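Local coordinates for protein L-Ala-D/L-Glu epimerase, a muconate lactonizing enzyme (Klebsiella pneumoniae subsp. pneumoniae MGH 78578, PDB 3FCP) that belongs to the enolase superfamily, pairing an N-terminal capping domain with a TIM-barrel-like domain that holds a magnesium ion, at residues A[12-17]-A[67-72]; A[33-38]-A[335-340]; A[37-42]-A[360-365]; A[44-49]-A[117-122]. All coordinates share one frame; numbering follows the deposited sequence.

Interaction 1. Residues A[12-17]-A[67-72]; sequences SWIVDV and AISSAI
S12 and I14 meet S69 and I72 without a flat group at the contact; the one ring nearby, the indole of W13, leaves from the other face of the strand and packs on R39 and L367. The residues that touch are two small hydroxyl side chains and two branched aliphatic ones. Segment 12-17 lies on strand 7-17, an outer strand, within this chain, of the three-stranded antiparallel sheet in the N-terminal capping domain. Segment 67-72 of helix 65-80 runs nearly antiparallel to it (169°), the two segment axes 9.0 Å apart at closest. S12 points at the helix and lays CB and OG against one branch of I72, with OG 3.8 Å from I72 CG2. One turn back along the helix, S69 sets its CB against the end of I14, whose extended chain leaves CG1 and CD1 equally close; I14 CG1 lies 4.0 Å from S69 CB. The OG of S69 stays 4.3 Å from S12 OG, too far for a bond between the hydroxyls. I72 also packs on V36 of the central strand and A105 of helix 103-121, while A71 meets L58 of a second subunit, so the helix is wedged between its own sheet and that neighbour. Across this edge strand the contact is van der Waals alone: its fit depends on the shapes of CB, CG1, CG2 and CD1 groups, and between these segments the two hydroxyls contribute bulk rather than a polar link.

Interaction 2. Residues A[33-38]-A[335-340]; sequences QSLVIV and KDDIVS
I338 pushes its tip against the tip of I37, joining a loop of the TIM-barrel-like domain to the three-stranded sheet of the N-terminal capping domain, the two-domain pairing characteristic of the enolase superfamily. I338 has the largest share of the buried surface, followed by I37 and L35. The two isoleucines reach toward each other: I37 CD1 lies 3.9 Å from I338 CD1, and the bonds behind them follow, with I37 CG1 4.1 Å from I338 CG1. In I338 the CG1 branch sits between the backbone N and the carbonyl carbon (chi1 45°), which directs CG1, and through it CD1, at the strand. V15 touches both isoleucines, and L362 also touches I338, so the pair lies within an apolar cluster between the domains. Two residues before I37, and pointing the same way from strand 33-42, L35 crosses D337 at about a right angle. This second touch is looser and of mixed character: L35 CD1 comes within 4.1 Å of D337 OD1. The carboxylate does its polar work inside its own domain, since OD2 accepts from the backbone N of T307, where helix 307-317 begins. Its other oxygen folds back to the next residue of the loop: D337 OD1 takes the N-H of I338 at 2.6 Å, on the anti side and 17° out of the carboxylate plane.

Interaction 3. Residues A[37-42]-A[360-365]; sequences IVRLTR and VELDED
L362 overlaps I37 side by side, the two chains sliding past each other in opposite directions so that L362 CD1 lies 4.1 Å from I37 CG2. This uses the short branch of the isoleucine, the one anti to its backbone N. The other methyl of the leucine turns to the next residue on the same face of the strand: L362 CD2 lies 4.3 Å from R39 NH1, oblique to the guanidinium. R39 leaves the strand extended through its first two torsions and bends at chi3 (59°), which brings its guanidinium round to the start of helix 364-370. There E364, the first residue of that helix, stretches out to meet it. R39 NH1 donates to E364 OE2 across 3.2 Å, an almost straight but weak bond within a salt bridge. The oxygen lies at the guanidinium edge, near its plane, yet the carboxylate itself is turned 72° from that plane, so one oxygen alone takes the bond rather than a paired, side-on grip. The stronger polar partner of R39 is E11 on strand 7-17, which takes NE; the arginine thus ties two acids to one cation, and E364, exposed to solvent, is probably the looser of them. Just before the helix, D363 is its N-cap, OD1 accepting from the backbone N of K366. In the fold, this chain end comes back from the barrel domain to lie on the sheet of the capping domain: W13 and V15 meet L367 of helix 364-370 on this face, while V38 and L40 turn to helix 103-121 on the other.

Interaction 4. Residues A[44-49]-A[117-122]; sequences DGICGI and QGKALG
I46 packs on K119 and A120 where the C-terminal end of helix 103-121 meets the start of strand 47-53 in the capping domain; an Asx turn precedes the strand and a Schellman motif, with G122 at C-prime, closes the helix. The apolar part belongs to I46. Its CD1 rests on A120 CB at 3.7 Å, and its CG2 slides past the base of K119, with 4.2 Å from I46 CG2 to K119 CB. The polar part is one bond, K119 NZ to C47 O at 2.9 Å. The lysine chain is straight beyond CG and extends from the helix across to the strand, its ammonium reaching the carbonyl from above the carbonyl plane, 37° out of it. C47 gives that oxygen while its own side chain points the other way. D115 and E361 lie at long, weak ion-pair range of the same ammonium. R42 links the segments from outside, in a salt bridge to D44 and a hydrogen bond to Q117, and L121 packs on L123 of a third subunit. Within the turn, D44 OD1 accepts from I46 N at 3.1 Å, the N-H coming from above the carboxylate plane.

Interaction 2 is the buried one of the four, interactions 1 and 3 are partly buried, and interaction 4 lies at the surface. Interactions 2 and 3 share I37 and V38 of strand 33-42 and join the capping domain to the barrel domain; their C-terminal segments, 335-340 and 360-365, also pair with each other, I338 O probably accepting from D363 N. Interactions 1 and 4 stay within the capping domain, joining the outer strands of its sheet to separate helices. Aliphatic tips dominate interaction 2, beside one carboxylate; interaction 1 has methyls and small hydroxyls, interaction 3 a salt bridge, interaction 4 a lysine ammonium on a backbone carbonyl. A probable hydrogen bond from R42 to Q117 connects interactions 3 and 4.

Interaction 1. Residues A[12-17]-A[67-72]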
# COMPACT_ATOMS: atom_id res chain seq x y z
N SER A 12 19.88 -1.97 -46.98
CA SER A 12 19.21 -3.02 -46.22
C SER A 12 18.51 -3.96 -47.19
O SER A 12 18.08 -3.55 -48.27
CB SER A 12 18.22 -2.44 -45.21
OG SER A 12 17.10 -1.83 -45.83
N TRP A 13 18.42 -5.22 -46.80
CA TRP A 13 17.80 -6.24 -47.63
C TRP A 13 17.00 -7.19 -46.75
O TRP A 13 17.38 -7.43 -45.60
CB TRP A 13 18.85 -7.09 -48.34
CG TRP A 13 19.88 -6.34 -49.11
CD1 TRP A 13 19.87 -6.05 -50.44
CD2 TRP A 13 21.13 -5.84 -48.61
NE1 TRP A 13 21.03 -5.42 -50.81
CE2 TRP A 13 21.82 -5.27 -49.70
CE3 TRP A 13 21.73 -5.82 -47.34
CZ2 TRP A 13 23.09 -4.69 -49.56
CZ3 TRP A 13 22.99 -5.24 -47.20
CH2 TRP A 13 23.66 -4.69 -48.31
N ILE A 14 15.91 -7.71 -47.29
CA ILE A 14 15.14 -8.70 -46.56
C ILE A 14 15.70 -9.98 -47.15
O ILE A 14 15.66 -10.19 -48.36
CB ILE A 14 13.63 -8.63 -46.86
CG1 ILE A 14 13.04 -7.33 -46.29
CG2 ILE A 14 12.93 -9.84 -46.25
CD1 ILE A 14 11.54 -7.17 -46.49
N VAL A 15 16.24 -10.83 -46.29
CA VAL A 15 16.84 -12.08 -46.73
C VAL A 15 16.08 -13.27 -46.20
O VAL A 15 15.81 -13.36 -45.00
CB VAL A 15 18.30 -12.17 -46.25
CG1 VAL A 15 18.95 -13.41 -46.79
CG2 VAL A 15 19.06 -10.93 -46.69
N ASP A 16 15.71 -14.18 -47.09
CA ASP A 16 14.99 -15.38 -46.70
C ASP A 16 15.95 -16.55 -46.80
O ASP A 16 16.32 -16.98 -47.89
CB ASP A 16 13.77 -15.62 -47.61
CG ASP A 16 12.75 -14.50 -47.50
OD1 ASP A 16 12.45 -14.09 -46.37
OD2 ASP A 16 12.25 -14.04 -48.55
N VAL A 17 16.36 -17.05 -45.64
CA VAL A 17 17.29 -18.16 -45.56
C VAL A 17 16.56 -19.42 -45.12
O VAL A 17 15.67 -19.37 -44.28
CB VAL A 17 18.43 -17.86 -44.56
CG1 VAL A 17 19.27 -16.71 -45.07
CG2 VAL A 17 17.86 -17.52 -43.19
N ALA A 67 8.04 -4.17 -42.21
CA ALA A 67 7.89 -2.89 -41.52
C ALA A 67 9.27 -2.44 -41.01
O ALA A 67 9.57 -1.24 -40.98
CB ALA A 67 6.92 -3.02 -40.34
N ILE A 68 10.08 -3.41 -40.61
CA ILE A 68 11.43 -3.12 -40.13
C ILE A 68 12.23 -2.53 -41.29
O ILE A 68 12.92 -1.51 -41.14
CB ILE A 68 12.09 -4.40 -39.60
CG1 ILE A 68 11.43 -4.81 -38.28
CG2 ILE A 68 13.60 -4.19 -39.42
CD1 ILE A 68 11.82 -6.19 -37.79
N SER A 69 12.12 -3.17 -42.45
CA SER A 69 12.81 -2.70 -43.65
C SER A 69 12.33 -1.29 -44.00
O SER A 69 13.12 -0.41 -44.35
CB SER A 69 12.52 -3.67 -44.81
OG SER A 69 13.05 -3.19 -46.03
N SER A 70 11.03 -1.08 -43.89
CA SER A 70 10.42 0.21 -44.17
C SER A 70 10.97 1.30 -43.24
O SER A 70 11.31 2.38 -43.69
CB SER A 70 8.90 0.11 -43.99
OG SER A 70 8.30 1.40 -44.01
N ALA A 71 11.06 0.99 -41.94
CA ALA A 71 11.58 1.95 -40.97
C ALA A 71 13.01 2.36 -41.34
O ALA A 71 13.36 3.54 -41.28
CB ALA A 71 11.56 1.35 -39.57
N ILE A 72 13.82 1.39 -41.73
CA ILE A 72 15.20 1.66 -42.11
C ILE A 72 15.30 2.51 -43.38
O ILE A 72 16.00 3.52 -43.41
CB ILE A 72 15.97 0.34 -42.32
CG1 ILE A 72 16.10 -0.38 -40.97
CG2 ILE A 72 17.35 0.62 -42.93
CD1 ILE A 72 16.62 -1.80 -41.07

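Interaction 2. Residues A[33-38]-A[335-340]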
# COMPACT_ATOMS: atom_id res chain seq x y z
N GLN A 33 13.56 -18.45 -42.72
CA GLN A 33 13.60 -17.46 -41.65
C GLN A 33 13.96 -16.16 -42.38
O GLN A 33 14.92 -16.13 -43.16
CB GLN A 33 14.68 -17.82 -40.61
CG GLN A 33 15.04 -16.69 -39.64
CD GLN A 33 13.87 -16.20 -38.80
OE1 GLN A 33 12.84 -15.76 -39.33
NE2 GLN A 33 14.02 -16.27 -37.49
N SER A 34 13.19 -15.11 -42.15
CA SER A 34 13.44 -13.84 -42.82
C SER A 34 14.25 -12.87 -41.98
O SER A 34 13.82 -12.45 -40.90
CB SER A 34 12.11 -13.19 -43.21
OG SER A 34 11.34 -14.07 -44.00
N LEU A 35 15.43 -12.51 -42.47
CA LEU A 35 16.31 -11.59 -41.77
C LEU A 35 16.37 -10.24 -42.48
O LEU A 35 16.35 -10.18 -43.71
CB LEU A 35 17.74 -12.14 -41.71
CG LEU A 35 17.97 -13.64 -41.47
CD1 LEU A 35 19.45 -13.95 -41.63
CD2 LEU A 35 17.47 -14.04 -40.09
N VAL A 36 16.42 -9.16 -41.71
CA VAL A 36 16.58 -7.85 -42.33
C VAL A 36 18.03 -7.48 -42.02
O VAL A 36 18.40 -7.25 -40.86
CB VAL A 36 15.64 -6.78 -41.74
CG1 VAL A 36 15.92 -5.45 -42.43
CG2 VAL A 36 14.19 -7.18 -41.97
N ILE A 37 18.85 -7.46 -43.07
CA ILE A 37 20.26 -7.18 -42.95
C ILE A 37 20.55 -5.75 -43.39
O ILE A 37 19.96 -5.25 -44.35
CB ILE A 37 21.09 -8.16 -43.82
CG1 ILE A 37 20.86 -9.60 -43.33
CG2 ILE A 37 22.57 -7.80 -43.79
CD1 ILE A 37 21.31 -9.85 -41.91
N VAL A 38 21.46 -5.10 -42.68
CA VAL A 38 21.83 -3.74 -43.00
C VAL A 38 23.34 -3.60 -43.15
O VAL A 38 24.11 -4.27 -42.48
CB VAL A 38 21.34 -2.76 -41.90
CG1 VAL A 38 21.81 -3.23 -40.54
CG2 VAL A 38 21.87 -1.35 -42.17
N LYS A 335 20.06 -23.71 -42.53
CA LYS A 335 20.86 -24.57 -43.39
C LYS A 335 21.94 -23.73 -44.06
O LYS A 335 22.93 -24.26 -44.57
CB LYS A 335 19.97 -25.23 -44.45
CG LYS A 335 18.91 -26.14 -43.85
CD LYS A 335 18.67 -27.38 -44.71
CE LYS A 335 18.16 -27.02 -46.10
NZ LYS A 335 17.99 -28.23 -46.95
N ASP A 336 21.75 -22.41 -44.05
CA ASP A 336 22.72 -21.48 -44.64
C ASP A 336 22.49 -20.09 -44.05
O ASP A 336 21.42 -19.80 -43.53
CB ASP A 336 22.55 -21.43 -46.17
CG ASP A 336 23.85 -21.11 -46.90
OD1 ASP A 336 23.83 -20.98 -48.14
OD2 ASP A 336 24.90 -20.98 -46.23
N ASP A 337 23.50 -19.23 -44.13
CA ASP A 337 23.41 -17.88 -43.60
C ASP A 337 24.05 -16.93 -44.62
O ASP A 337 24.51 -17.38 -45.67
CB ASP A 337 24.18 -17.79 -42.27
CG ASP A 337 23.64 -16.69 -41.35
OD1 ASP A 337 23.17 -15.64 -41.85
OD2 ASP A 337 23.70 -16.88 -40.12
N ILE A 338 24.09 -15.64 -44.32
CA ILE A 338 24.68 -14.68 -45.23
C ILE A 338 26.07 -14.19 -44.82
O ILE A 338 26.54 -13.17 -45.32
CB ILE A 338 23.73 -13.46 -45.47
CG1 ILE A 338 23.15 -12.96 -44.14
CG2 ILE A 338 22.61 -13.84 -46.42
CD1 ILE A 338 24.14 -12.26 -43.24
N VAL A 339 26.72 -14.92 -43.92
CA VAL A 339 28.07 -14.55 -43.49
C VAL A 339 29.09 -15.47 -44.16
O VAL A 339 28.76 -16.58 -44.59
CB VAL A 339 28.26 -14.66 -41.94
CG1 VAL A 339 27.36 -13.65 -41.23
CG2 VAL A 339 27.96 -16.08 -41.46
N SER A 340 30.34 -15.02 -44.26
CA SER A 340 31.37 -15.82 -44.88
C SER A 340 31.80 -16.96 -43.97
O SER A 340 32.01 -18.09 -44.43
CB SER A 340 32.58 -14.95 -45.23
OG SER A 340 33.13 -14.36 -44.07

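Interaction 3. Residues A[37-42]-A[360-365]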
# COMPACT_ATOMS: atom_id res chain seq x y z
N ILE A 37 18.85 -7.46 -43.07
CA ILE A 37 20.26 -7.18 -42.95
C ILE A 37 20.55 -5.75 -43.39
O ILE A 37 19.96 -5.25 -44.35
CB ILE A 37 21.09 -8.16 -43.82
CG1 ILE A 37 20.86 -9.60 -43.33
CG2 ILE A 37 22.57 -7.80 -43.79
CD1 ILE A 37 21.31 -9.85 -41.91
N VAL A 38 21.46 -5.10 -42.68
CA VAL A 38 21.83 -3.74 -43.00
C VAL A 38 23.34 -3.60 -43.15
O VAL A 38 24.11 -4.27 -42.48
CB VAL A 38 21.34 -2.76 -41.90
CG1 VAL A 38 21.81 -3.23 -40.54
CG2 VAL A 38 21.87 -1.35 -42.17
N ARG A 39 23.74 -2.73 -44.07
CA ARG A 39 25.15 -2.43 -44.28
C ARG A 39 25.23 -0.91 -44.27
O ARG A 39 24.58 -0.23 -45.07
CB ARG A 39 25.68 -2.97 -45.60
CG ARG A 39 27.16 -2.63 -45.82
CD ARG A 39 27.76 -3.40 -46.98
NE ARG A 39 27.05 -3.13 -48.22
CZ ARG A 39 27.19 -3.86 -49.33
NH1 ARG A 39 28.01 -4.90 -49.33
NH2 ARG A 39 26.50 -3.56 -50.42
N LEU A 40 26.00 -0.38 -43.33
CA LEU A 40 26.16 1.06 -43.20
C LEU A 40 27.57 1.43 -43.64
O LEU A 40 28.55 0.87 -43.16
CB LEU A 40 25.92 1.48 -41.75
CG LEU A 40 25.91 2.97 -41.42
CD1 LEU A 40 25.09 3.20 -40.15
CD2 LEU A 40 27.34 3.48 -41.25
N THR A 41 27.66 2.37 -44.58
CA THR A 41 28.95 2.80 -45.09
C THR A 41 29.30 4.19 -44.57
O THR A 41 28.48 5.11 -44.65
CB THR A 41 28.95 2.83 -46.63
OG1 THR A 41 28.69 1.52 -47.13
CG2 THR A 41 30.31 3.29 -47.15
N ARG A 42 30.50 4.32 -44.03
CA ARG A 42 30.99 5.59 -43.50
C ARG A 42 31.81 6.34 -44.55
O ARG A 42 32.22 5.76 -45.55
CB ARG A 42 31.84 5.35 -42.26
CG ARG A 42 31.05 4.85 -41.06
CD ARG A 42 31.91 4.07 -40.08
NE ARG A 42 33.17 4.74 -39.75
CZ ARG A 42 33.57 5.02 -38.51
NH1 ARG A 42 32.81 4.69 -37.47
NH2 ARG A 42 34.75 5.57 -38.30
N VAL A 360 32.37 -10.88 -37.77
CA VAL A 360 31.79 -11.65 -38.87
C VAL A 360 31.73 -10.77 -40.10
O VAL A 360 31.58 -9.54 -39.99
CB VAL A 360 30.37 -12.19 -38.53
CG1 VAL A 360 30.46 -13.19 -37.39
CG2 VAL A 360 29.44 -11.04 -38.18
N GLU A 361 31.84 -11.38 -41.27
CA GLU A 361 31.83 -10.64 -42.52
C GLU A 361 30.69 -11.09 -43.43
O GLU A 361 30.30 -12.26 -43.43
CB GLU A 361 33.17 -10.87 -43.24
CG GLU A 361 33.66 -9.70 -44.07
CD GLU A 361 34.15 -8.54 -43.22
OE1 GLU A 361 33.32 -7.90 -42.55
OE2 GLU A 361 35.37 -8.28 -43.22
N LEU A 362 30.16 -10.15 -44.20
CA LEU A 362 29.06 -10.43 -45.12
C LEU A 362 29.55 -11.19 -46.36
O LEU A 362 30.58 -10.84 -46.94
CB LEU A 362 28.42 -9.12 -45.54
CG LEU A 362 26.96 -9.12 -45.99
CD1 LEU A 362 26.08 -9.62 -44.86
CD2 LEU A 362 26.56 -7.70 -46.39
N ASP A 363 28.82 -12.23 -46.74
CA ASP A 363 29.14 -13.01 -47.93
C ASP A 363 28.20 -12.47 -49.00
O ASP A 363 27.05 -12.90 -49.09
CB ASP A 363 28.86 -14.50 -47.69
CG ASP A 363 29.23 -15.37 -48.89
OD1 ASP A 363 29.06 -14.92 -50.04
OD2 ASP A 363 29.67 -16.52 -48.67
N GLU A 364 28.68 -11.52 -49.79
CA GLU A 364 27.85 -10.90 -50.82
C GLU A 364 27.16 -11.87 -51.77
O GLU A 364 26.00 -11.66 -52.13
CB GLU A 364 28.66 -9.87 -51.62
CG GLU A 364 28.80 -8.54 -50.90
CD GLU A 364 29.27 -7.43 -51.82
OE1 GLU A 364 30.44 -7.48 -52.25
OE2 GLU A 364 28.46 -6.51 -52.11
N ASP A 365 27.85 -12.92 -52.17
CA ASP A 365 27.24 -13.88 -53.08
C ASP A 365 26.00 -14.48 -52.44
O ASP A 365 24.96 -14.59 -53.08
CB ASP A 365 28.24 -14.98 -53.46
CG ASP A 365 29.34 -14.47 -54.36
OD1 ASP A 365 29.05 -13.63 -55.24
OD2 ASP A 365 30.50 -14.91 -54.21

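Interaction 4. Residues A[44-49]-A[117-122]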
# COMPACT_ATOMS: atom_id res chain seq x y z
N ASP A 44 34.75 7.26 -44.29
CA ASP A 44 36.14 6.80 -44.30
C ASP A 44 36.27 5.46 -45.04
O ASP A 44 37.36 4.89 -45.11
CB ASP A 44 36.69 6.69 -42.87
CG ASP A 44 35.85 5.77 -41.98
OD1 ASP A 44 34.85 5.21 -42.46
OD2 ASP A 44 36.21 5.63 -40.79
N GLY A 45 35.16 4.98 -45.59
CA GLY A 45 35.18 3.73 -46.32
C GLY A 45 34.88 2.50 -45.47
O GLY A 45 34.73 1.40 -46.01
N ILE A 46 34.78 2.67 -44.16
CA ILE A 46 34.49 1.55 -43.28
C ILE A 46 33.00 1.21 -43.29
O ILE A 46 32.15 2.10 -43.26
CB ILE A 46 34.94 1.85 -41.83
CG1 ILE A 46 36.47 1.95 -41.79
CG2 ILE A 46 34.46 0.76 -40.89
CD1 ILE A 46 37.04 2.31 -40.42
N CYS A 47 32.69 -0.08 -43.37
CA CYS A 47 31.31 -0.52 -43.36
C CYS A 47 31.01 -1.33 -42.10
O CYS A 47 31.89 -2.00 -41.56
CB CYS A 47 31.00 -1.39 -44.59
SG CYS A 47 31.00 -0.51 -46.17
N GLY A 48 29.76 -1.25 -41.65
CA GLY A 48 29.33 -1.99 -40.48
C GLY A 48 28.06 -2.71 -40.86
O GLY A 48 27.28 -2.20 -41.67
N ILE A 49 27.84 -3.91 -40.32
CA ILE A 49 26.62 -4.63 -40.65
C ILE A 49 25.79 -4.92 -39.41
O ILE A 49 26.29 -4.93 -38.29
CB ILE A 49 26.91 -5.97 -41.38
CG1 ILE A 49 27.83 -6.85 -40.54
CG2 ILE A 49 27.51 -5.69 -42.76
CD1 ILE A 49 28.08 -8.23 -41.14
N GLN A 117 32.52 1.12 -35.88
CA GLN A 117 33.44 1.82 -34.98
C GLN A 117 34.43 0.83 -34.36
O GLN A 117 35.54 1.20 -33.99
CB GLN A 117 32.67 2.58 -33.90
CG GLN A 117 33.53 3.54 -33.07
CD GLN A 117 34.26 4.60 -33.91
OE1 GLN A 117 34.00 4.76 -35.11
NE2 GLN A 117 35.16 5.34 -33.28
N GLY A 118 34.01 -0.43 -34.25
CA GLY A 118 34.91 -1.44 -33.71
C GLY A 118 36.04 -1.66 -34.70
O GLY A 118 37.22 -1.69 -34.33
N LYS A 119 35.69 -1.80 -35.97
CA LYS A 119 36.71 -1.99 -37.00
C LYS A 119 37.62 -0.76 -37.05
O LYS A 119 38.81 -0.87 -37.32
CB LYS A 119 36.06 -2.19 -38.37
CG LYS A 119 35.21 -3.44 -38.52
CD LYS A 119 34.62 -3.48 -39.92
CE LYS A 119 33.68 -4.65 -40.12
NZ LYS A 119 33.14 -4.65 -41.52
N ALA A 120 37.06 0.41 -36.77
CA ALA A 120 37.82 1.66 -36.79
C ALA A 120 38.83 1.77 -35.64
O ALA A 120 39.82 2.50 -35.75
CB ALA A 120 36.87 2.85 -36.75
N LEU A 121 38.57 1.06 -34.55
CA LEU A 121 39.46 1.10 -33.39
C LEU A 121 40.24 -0.21 -33.25
O LEU A 121 41.03 -0.37 -32.31
CB LEU A 121 38.65 1.34 -32.11
CG LEU A 121 37.85 2.64 -32.07
CD1 LEU A 121 37.02 2.71 -30.78
CD2 LEU A 121 38.81 3.82 -32.17
N GLY A 122 40.01 -1.13 -34.18
CA GLY A 122 40.68 -2.42 -34.14
C GLY A 122 40.29 -3.17 -32.89
O GLY A 122 41.11 -3.89 -32.30